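Side-chain contacts in 2-aminomuconic 6-semialdehyde dehydrogenase (Pseudomonas sp., PDB 7BZV), which oxidises 2-aminomuconic 6-semialdehyde with NAD+ as cofactor, a step of the meta-cleavage pathway for 2-aminophenol catabolism, and depends on its tetrameric assembly to bind NAD+: residues L69-N74 and E194-P199; E75-Q80 and N109-A114. All blocks are in the same frame, centred on the assembly; numbering follows the deposited sequence.

Contact 1: L69-N74 and E194-P199; sequences LRRIAN and EAVGIP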
ATOM      1  N   LEU B  69      20.035  -3.937  13.575  1.00 27.14           N
ATOM      2  CA  LEU B  69      19.504  -5.262  13.262  1.00 25.06           C
ATOM      3  C   LEU B  69      20.468  -6.012  12.354  1.00 31.68           C
ATOM      4  O   LEU B  69      20.650  -7.226  12.490  1.00 26.67           O
ATOM      5  CB  LEU B  69      18.128  -5.158  12.581  1.00 21.22           C
ATOM      6  CG  LEU B  69      17.000  -4.617  13.459  1.00 32.09           C
ATOM      7  CD1 LEU B  69      15.782  -4.330  12.562  1.00 29.09           C
ATOM      8  CD2 LEU B  69      16.644  -5.578  14.520  1.00 37.21           C
ATOM      9  N   ARG B  70      21.080  -5.299  11.407  1.00 27.81           N
ATOM     10  CA  ARG B  70      22.047  -5.928  10.514  1.00 30.37           C
ATOM     11  C   ARG B  70      23.354  -6.254  11.241  1.00 29.38           C
ATOM     12  O   ARG B  70      23.976  -7.282  10.970  1.00 34.98           O
ATOM     13  CB  ARG B  70      22.276  -5.016   9.306  1.00 30.46           C
ATOM     14  CG  ARG B  70      21.109  -5.033   8.346  1.00 24.35           C
ATOM     15  CD  ARG B  70      21.180  -3.918   7.258  1.00 26.12           C
ATOM     16  NE  ARG B  70      20.031  -3.975   6.357  1.00 27.92           N
ATOM     17  CZ  ARG B  70      19.686  -3.003   5.510  1.00 26.94           C
ATOM     18  NH1 ARG B  70      20.406  -1.881   5.421  1.00 31.61           N
ATOM     19  NH2 ARG B  70      18.628  -3.155   4.750  1.00 24.42           N
ATOM     20  N   ARG B  71      23.791  -5.393  12.170  1.00 32.94           N
ATOM     21  CA  ARG B  71      24.998  -5.708  12.937  1.00 32.46           C
ATOM     22  C   ARG B  71      24.776  -6.934  13.804  1.00 36.90           C
ATOM     23  O   ARG B  71      25.671  -7.777  13.941  1.00 33.21           O
ATOM     24  CB  ARG B  71      25.411  -4.510  13.788  1.00 44.39           C
ATOM     25  CG  ARG B  71      25.557  -3.244  12.969  1.00 67.56           C
ATOM     26  CD  ARG B  71      26.833  -2.523  13.292  1.00 76.18           C
ATOM     27  NE  ARG B  71      26.722  -1.731  14.512  1.00 76.82           N
ATOM     28  CZ  ARG B  71      27.386  -1.983  15.634  1.00 90.69           C
ATOM     29  NH1 ARG B  71      28.218  -3.019  15.699  1.00 77.04           N
ATOM     30  NH2 ARG B  71      27.224  -1.192  16.688  1.00104.50           N
ATOM     31  N   ILE B  72      23.576  -7.062  14.379  1.00 31.17           N
ATOM     32  CA  ILE B  72      23.227  -8.270  15.119  1.00 29.66           C
ATOM     33  C   ILE B  72      23.305  -9.496  14.219  1.00 36.97           C
ATOM     34  O   ILE B  72      23.903 -10.519  14.579  1.00 36.36           O
ATOM     35  CB  ILE B  72      21.830  -8.141  15.751  1.00 32.35           C
ATOM     36  CG1 ILE B  72      21.875  -7.169  16.926  1.00 35.52           C
ATOM     37  CG2 ILE B  72      21.316  -9.535  16.150  1.00 33.04           C
ATOM     38  CD1 ILE B  72      20.487  -6.625  17.374  1.00 29.66           C
ATOM     39  N   ALA B  73      22.668  -9.426  13.051  1.00 35.60           N
ATOM     40  CA  ALA B  73      22.684 -10.564  12.147  1.00 28.59           C
ATOM     41  C   ALA B  73      24.109 -10.910  11.711  1.00 42.18           C
ATOM     42  O   ALA B  73      24.459 -12.089  11.617  1.00 32.97           O
ATOM     43  CB  ALA B  73      21.814 -10.284  10.923  1.00 32.19           C
ATOM     44  N   ASN B  74      24.931  -9.903  11.405  1.00 34.51           N
ATOM     45  CA  ASN B  74      26.302 -10.183  10.983  1.00 45.45           C
ATOM     46  C   ASN B  74      27.080 -10.887  12.092  1.00 42.78           C
ATOM     47  O   ASN B  74      27.852 -11.809  11.824  1.00 42.33           O
ATOM     48  CB  ASN B  74      27.017  -8.891  10.589  1.00 45.12           C
ATOM     49  CG  ASN B  74      26.550  -8.323   9.234  1.00 37.86           C
ATOM     50  OD1 ASN B  74      25.925  -9.005   8.420  1.00 40.24           O
ATOM     51  ND2 ASN B  74      26.828  -7.049   9.023  1.00 38.91           N
ATOM     52  N   GLU B 194      25.452  -7.877  23.414  1.00 38.49           N
ATOM     53  CA  GLU B 194      26.498  -7.186  24.149  1.00 40.69           C
ATOM     54  C   GLU B 194      27.683  -6.903  23.245  1.00 45.09           C
ATOM     55  O   GLU B 194      28.268  -5.820  23.320  1.00 41.85           O
ATOM     56  CB  GLU B 194      26.897  -8.044  25.354  1.00 42.94           C
ATOM     57  CG  GLU B 194      28.146  -7.588  26.061  1.00 49.22           C
ATOM     58  CD  GLU B 194      28.515  -8.551  27.169  1.00 54.80           C
ATOM     59  OE1 GLU B 194      28.821  -9.726  26.861  1.00 53.38           O
ATOM     60  OE2 GLU B 194      28.462  -8.143  28.343  1.00 59.64           O
ATOM     61  N   ALA B 195      28.039  -7.856  22.369  1.00 43.65           N
ATOM     62  CA  ALA B 195      29.229  -7.685  21.533  1.00 46.55           C
ATOM     63  C   ALA B 195      29.076  -6.531  20.549  1.00 53.69           C
ATOM     64  O   ALA B 195      30.019  -5.760  20.344  1.00 45.04           O
ATOM     65  CB  ALA B 195      29.548  -8.970  20.775  1.00 42.05           C
ATOM     66  N   VAL B 196      27.904  -6.392  19.921  1.00 43.83           N
ATOM     67  CA  VAL B 196      27.754  -5.334  18.928  1.00 38.52           C
ATOM     68  C   VAL B 196      27.489  -3.987  19.573  1.00 34.46           C
ATOM     69  O   VAL B 196      27.527  -2.960  18.888  1.00 46.57           O
ATOM     70  CB  VAL B 196      26.635  -5.629  17.913  1.00 43.93           C
ATOM     71  CG1 VAL B 196      26.909  -6.927  17.190  1.00 38.87           C
ATOM     72  CG2 VAL B 196      25.287  -5.686  18.596  1.00 62.97           C
ATOM     73  N   GLY B 197      27.172  -3.968  20.856  1.00 37.86           N
ATOM     74  CA  GLY B 197      27.004  -2.731  21.576  1.00 47.73           C
ATOM     75  C   GLY B 197      25.580  -2.274  21.773  1.00 43.30           C
ATOM     76  O   GLY B 197      25.367  -1.085  22.026  1.00 40.92           O
ATOM     77  N   ILE B 198      24.603  -3.167  21.673  1.00 35.13           N
ATOM     78  CA  ILE B 198      23.225  -2.803  21.986  1.00 36.20           C
ATOM     79  C   ILE B 198      23.206  -2.179  23.381  1.00 34.15           C
ATOM     80  O   ILE B 198      23.775  -2.745  24.319  1.00 34.62           O
ATOM     81  CB  ILE B 198      22.301  -4.028  21.891  1.00 34.80           C
ATOM     82  CG1 ILE B 198      22.170  -4.484  20.430  1.00 39.87           C
ATOM     83  CG2 ILE B 198      20.956  -3.731  22.535  1.00 36.24           C
ATOM     84  CD1 ILE B 198      21.329  -3.559  19.554  1.00 41.97           C
ATOM     85  N   PRO B 199      22.562  -1.031  23.580  1.00 38.14           N
ATOM     86  CA  PRO B 199      22.613  -0.392  24.884  1.00 35.05           C
ATOM     87  C   PRO B 199      22.076  -1.318  25.993  1.00 42.24           C
ATOM     88  O   PRO B 199      21.153  -2.105  25.742  1.00 36.05           O
ATOM     89  CB  PRO B 199      21.731   0.845  24.710  1.00 38.39           C
ATOM     90  CG  PRO B 199      21.919   1.192  23.277  1.00 37.87           C
ATOM     91  CD  PRO B 199      21.973  -0.139  22.562  1.00 34.97           C
TER

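Contact 2: E75-Q80 and N109-A114; sequences EMERRQ and NFRNFA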
ATOM      1  N   GLU B  75      26.892 -10.464  13.350  1.00 41.12           N
ATOM      2  CA  GLU B  75      27.603 -11.111  14.446  1.00 44.71           C
ATOM      3  C   GLU B  75      27.087 -12.528  14.673  1.00 46.27           C
ATOM      4  O   GLU B  75      27.878 -13.442  14.921  1.00 43.85           O
ATOM      5  CB  GLU B  75      27.493 -10.265  15.711  1.00 51.88           C
ATOM      6  CG  GLU B  75      28.072 -10.909  16.959  1.00 59.81           C
ATOM      7  CD  GLU B  75      29.582 -11.127  16.906  1.00 50.71           C
ATOM      8  OE1 GLU B  75      30.211 -10.903  15.849  1.00 44.26           O
ATOM      9  OE2 GLU B  75      30.142 -11.542  17.936  1.00 44.48           O
ATOM     10  N   MET B  76      25.770 -12.744  14.566  1.00 34.69           N
ATOM     11  CA  MET B  76      25.250 -14.111  14.605  1.00 37.12           C
ATOM     12  C   MET B  76      25.885 -14.974  13.524  1.00 44.44           C
ATOM     13  O   MET B  76      26.215 -16.142  13.761  1.00 37.96           O
ATOM     14  CB  MET B  76      23.731 -14.118  14.430  1.00 36.24           C
ATOM     15  CG  MET B  76      22.982 -13.504  15.615  1.00 34.52           C
ATOM     16  SD  MET B  76      21.203 -13.445  15.293  1.00 31.46           S
ATOM     17  CE  MET B  76      20.758 -15.189  15.304  1.00 31.51           C
ATOM     18  N   GLU B  77      26.003 -14.442  12.310  1.00 39.43           N
ATOM     19  CA  GLU B  77      26.600 -15.229  11.240  1.00 36.85           C
ATOM     20  C   GLU B  77      28.059 -15.558  11.554  1.00 37.64           C
ATOM     21  O   GLU B  77      28.505 -16.687  11.350  1.00 46.04           O
ATOM     22  CB  GLU B  77      26.491 -14.472   9.933  1.00 48.05           C
ATOM     23  CG  GLU B  77      26.702 -15.300   8.684  1.00 52.14           C
ATOM     24  CD  GLU B  77      26.041 -14.620   7.507  1.00 61.73           C
ATOM     25  OE1 GLU B  77      26.529 -13.526   7.156  1.00 45.70           O
ATOM     26  OE2 GLU B  77      25.025 -15.139   6.979  1.00 61.09           O
ATOM     27  N   ARG B  78      28.810 -14.580  12.059  1.00 41.46           N
ATOM     28  CA  ARG B  78      30.196 -14.830  12.431  1.00 42.45           C
ATOM     29  C   ARG B  78      30.299 -15.927  13.476  1.00 46.84           C
ATOM     30  O   ARG B  78      31.277 -16.676  13.489  1.00 46.63           O
ATOM     31  CB  ARG B  78      30.839 -13.556  12.964  1.00 42.02           C
ATOM     32  CG  ARG B  78      32.349 -13.665  13.176  1.00 46.26           C
ATOM     33  CD  ARG B  78      32.900 -12.475  13.934  1.00 48.02           C
ATOM     34  NE  ARG B  78      32.561 -12.440  15.366  1.00 45.79           N
ATOM     35  CZ  ARG B  78      33.136 -13.199  16.299  1.00 55.66           C
ATOM     36  NH1 ARG B  78      34.074 -14.079  15.966  1.00 64.55           N
ATOM     37  NH2 ARG B  78      32.762 -13.080  17.568  1.00 49.67           N
ATOM     38  N   ARG B  79      29.308 -16.032  14.366  1.00 41.57           N
ATOM     39  CA  ARG B  79      29.325 -17.021  15.433  1.00 37.53           C
ATOM     40  C   ARG B  79      28.377 -18.174  15.166  1.00 35.00           C
ATOM     41  O   ARG B  79      27.888 -18.814  16.102  1.00 40.25           O
ATOM     42  CB  ARG B  79      29.004 -16.354  16.762  1.00 45.57           C
ATOM     43  CG  ARG B  79      29.982 -15.268  17.147  1.00 43.77           C
ATOM     44  CD  ARG B  79      29.813 -14.920  18.587  1.00 43.91           C
ATOM     45  NE  ARG B  79      29.922 -16.103  19.427  1.00 48.88           N
ATOM     46  CZ  ARG B  79      29.523 -16.160  20.687  1.00 43.97           C
ATOM     47  NH1 ARG B  79      28.982 -15.099  21.261  1.00 49.14           N
ATOM     48  NH2 ARG B  79      29.667 -17.282  21.371  1.00 44.21           N
ATOM     49  N   GLN B  80      28.143 -18.487  13.898  1.00 36.52           N
ATOM     50  CA  GLN B  80      27.059 -19.406  13.587  1.00 40.96           C
ATOM     51  C   GLN B  80      27.354 -20.839  14.008  1.00 45.06           C
ATOM     52  O   GLN B  80      26.412 -21.597  14.270  1.00 36.62           O
ATOM     53  CB  GLN B  80      26.725 -19.359  12.097  1.00 31.15           C
ATOM     54  CG  GLN B  80      27.592 -20.164  11.150  1.00 51.55           C
ATOM     55  CD  GLN B  80      27.171 -19.922   9.695  1.00 78.81           C
ATOM     56  OE1 GLN B  80      26.033 -19.525   9.424  1.00 79.97           O
ATOM     57  NE2 GLN B  80      28.081 -20.161   8.761  1.00 89.07           N
ATOM     58  N   ASN B 109      15.739 -13.625  10.137  1.00 24.22           N
ATOM     59  CA  ASN B 109      14.720 -12.786  10.767  1.00 21.19           C
ATOM     60  C   ASN B 109      15.224 -11.371  10.977  1.00 23.29           C
ATOM     61  O   ASN B 109      14.489 -10.394  10.756  1.00 23.03           O
ATOM     62  CB  ASN B 109      14.258 -13.384  12.098  1.00 29.16           C
ATOM     63  CG  ASN B 109      13.321 -14.568  11.889  1.00 32.39           C
ATOM     64  OD1 ASN B 109      12.634 -14.629  10.891  1.00 30.94           O
ATOM     65  ND2 ASN B 109      13.317 -15.515  12.814  1.00 26.46           N
ATOM     66  N   PHE B 110      16.457 -11.226  11.448  1.00 21.04           N
ATOM     67  CA  PHE B 110      16.950  -9.880  11.692  1.00 21.95           C
ATOM     68  C   PHE B 110      17.164  -9.116  10.391  1.00 25.83           C
ATOM     69  O   PHE B 110      16.866  -7.919  10.318  1.00 26.64           O
ATOM     70  CB  PHE B 110      18.217  -9.963  12.491  1.00 25.36           C
ATOM     71  CG  PHE B 110      18.001 -10.167  13.949  1.00 25.95           C
ATOM     72  CD1 PHE B 110      17.571  -9.123  14.750  1.00 25.46           C
ATOM     73  CD2 PHE B 110      18.254 -11.397  14.534  1.00 29.84           C
ATOM     74  CE1 PHE B 110      17.397  -9.295  16.108  1.00 26.13           C
ATOM     75  CE2 PHE B 110      18.098 -11.575  15.908  1.00 29.07           C
ATOM     76  CZ  PHE B 110      17.670 -10.524  16.695  1.00 25.43           C
ATOM     77  N   ARG B 111      17.669  -9.787   9.352  1.00 24.97           N
ATOM     78  CA  ARG B 111      17.869  -9.092   8.076  1.00 23.79           C
ATOM     79  C   ARG B 111      16.549  -8.729   7.418  1.00 27.72           C
ATOM     80  O   ARG B 111      16.412  -7.641   6.838  1.00 28.44           O
ATOM     81  CB  ARG B 111      18.704  -9.955   7.120  1.00 27.78           C
ATOM     82  CG  ARG B 111      20.114 -10.077   7.594  1.00 28.86           C
ATOM     83  CD  ARG B 111      21.063 -10.871   6.684  1.00 29.77           C
ATOM     84  NE  ARG B 111      22.402 -10.770   7.239  1.00 37.51           N
ATOM     85  CZ  ARG B 111      23.314 -11.749   7.223  1.00 36.95           C
ATOM     86  NH1 ARG B 111      23.048 -12.917   6.665  1.00 35.92           N
ATOM     87  NH2 ARG B 111      24.498 -11.531   7.757  1.00 40.71           N
ATOM     88  N   ASN B 112      15.577  -9.636   7.443  1.00 22.89           N
ATOM     89  CA  ASN B 112      14.295  -9.350   6.816  1.00 23.77           C
ATOM     90  C   ASN B 112      13.606  -8.149   7.473  1.00 23.32           C
ATOM     91  O   ASN B 112      12.998  -7.321   6.788  1.00 21.44           O
ATOM     92  CB  ASN B 112      13.384 -10.574   6.893  1.00 33.53           C
ATOM     93  CG  ASN B 112      13.869 -11.770   6.007  1.00 65.47           C
ATOM     94  OD1 ASN B 112      13.248 -12.835   6.004  1.00 68.97           O
ATOM     95  ND2 ASN B 112      14.965 -11.588   5.280  1.00 61.09           N
ATOM     96  N   PHE B 113      13.537  -8.125   8.801  1.00 23.54           N
ATOM     97  CA  PHE B 113      12.883  -6.984   9.447  1.00 26.74           C
ATOM     98  C   PHE B 113      13.709  -5.718   9.330  1.00 21.71           C
ATOM     99  O   PHE B 113      13.141  -4.622   9.382  1.00 22.73           O
ATOM    100  CB  PHE B 113      12.525  -7.315  10.916  1.00 25.58           C
ATOM    101  CG  PHE B 113      11.298  -8.158  11.009  1.00 19.60           C
ATOM    102  CD1 PHE B 113      10.080  -7.620  10.648  1.00 22.07           C
ATOM    103  CD2 PHE B 113      11.376  -9.507  11.309  1.00 24.81           C
ATOM    104  CE1 PHE B 113       8.936  -8.387  10.629  1.00 27.17           C
ATOM    105  CE2 PHE B 113      10.221 -10.300  11.293  1.00 24.67           C
ATOM    106  CZ  PHE B 113       9.007  -9.734  10.951  1.00 22.37           C
ATOM    107  N   ALA B 114      15.028  -5.819   9.174  1.00 22.61           N
ATOM    108  CA  ALA B 114      15.770  -4.609   8.843  1.00 25.03           C
ATOM    109  C   ALA B 114      15.280  -4.002   7.519  1.00 21.96           C
ATOM    110  O   ALA B 114      15.080  -2.783   7.420  1.00 21.68           O
ATOM    111  CB  ALA B 114      17.261  -4.927   8.791  1.00 28.09           C
TER

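Contact 1: L69-N74 and E194-P199
Ile-72 and Val-196 meet on the buried side of the contact, where CG1 of Ile-72 lies 4.1 Å from CG2 of Val-196 and the two side chains cross nearly perpendicularly. Beyond them, CD1 of Ile-72 abuts CD1 of Ile-198 at 3.9 Å. With CG1 beside the backbone N (chi1 -72°) and chi2 close to trans, Ile-72 stretches its terminal methyl past Val-196 to the loop residue. The other valine methyl, CG1, rests 3.6 Å from the carbonyl O of Arg-71. Helix 184-196 ends at this point in a Schellman motif, with Gly-197 as the C-prime residue at positive phi; after this turn the chain leaves the helix axis, and it is the side chain of Ile-198 that reaches Ile-72, while Met-193 of the final helical turn touches both isoleucines. The solvent side is looser. There Arg-71, its chain bent at chi2 and chi3, folds its guanidinium against the end of the helix and gives two weak hydrogen bonds to the carbonyl O of Val-196, from NH2 at 2.8 Å and from NH1 at 3.3 Å. Both are strongly bent, with N-H...O angles of 130° and 120°, and the carbonyl approaches the guanidinium obliquely.

Contact 2: E75-Q80 and N109-A114
Arg-111 grips Glu-77 end-on in a bidentate salt bridge, with NH2 2.9 Å from OE1 and NH1 3.0 Å from OE2. It joins helix 62-78 near its C-terminal end to helix 95-119, two helices of the aldehyde dehydrogenase fold. Both bonds are nearly straight, at 162° and 170°, and the oxygens lie close to the guanidinium plane. The carboxylate is nevertheless turned 53° from that plane, so the nitrogens meet its oxygens from above. An extended chain from CG to NE carries the guanidinium across to the neighbouring helix, where NH2 also bonds to Asn-74 OD1, a second grip that helps fix its rotation. A leucine in place of Arg-111 would probably leave the Glu-77 carboxylate without its charged mate and Asn-74 OD1 without this donor. Within the first helix, Arg-78 holds Glu-75 side-on through NE and NH2, a separate ion pair on the side facing helix 184-196. Inward from the bridge, buried Met-76 and Phe-110 form a Met-aromatic contact, their side chains crossing at about a right angle. The sulfur sits obliquely to the ring, 4.6 Å from its centroid, and SD is 3.7 Å from Phe-110 CD2.

Overall arrangement
From the N terminus, the chain passes through the early strands and helix 39-52 before it reaches helix 62-78, which holds all of 69-74 and most of 75-80, the last residues of that segment leading over into helix 80-91. Helix 95-119 then closes the shorter loop at contact 2. The chain runs on through strands and helices, including helix 156-169, before the end of helix 184-196 closes the longer loop at contact 1, so contact 2 is nested within it. Helix 62-78 is thereby tied to helix 95-119 and to the end of helix 184-196. The contact centres are about 9 Å apart, and packing of Val-196 on Glu-75 and of Leu-69 on Ala-114 connects them.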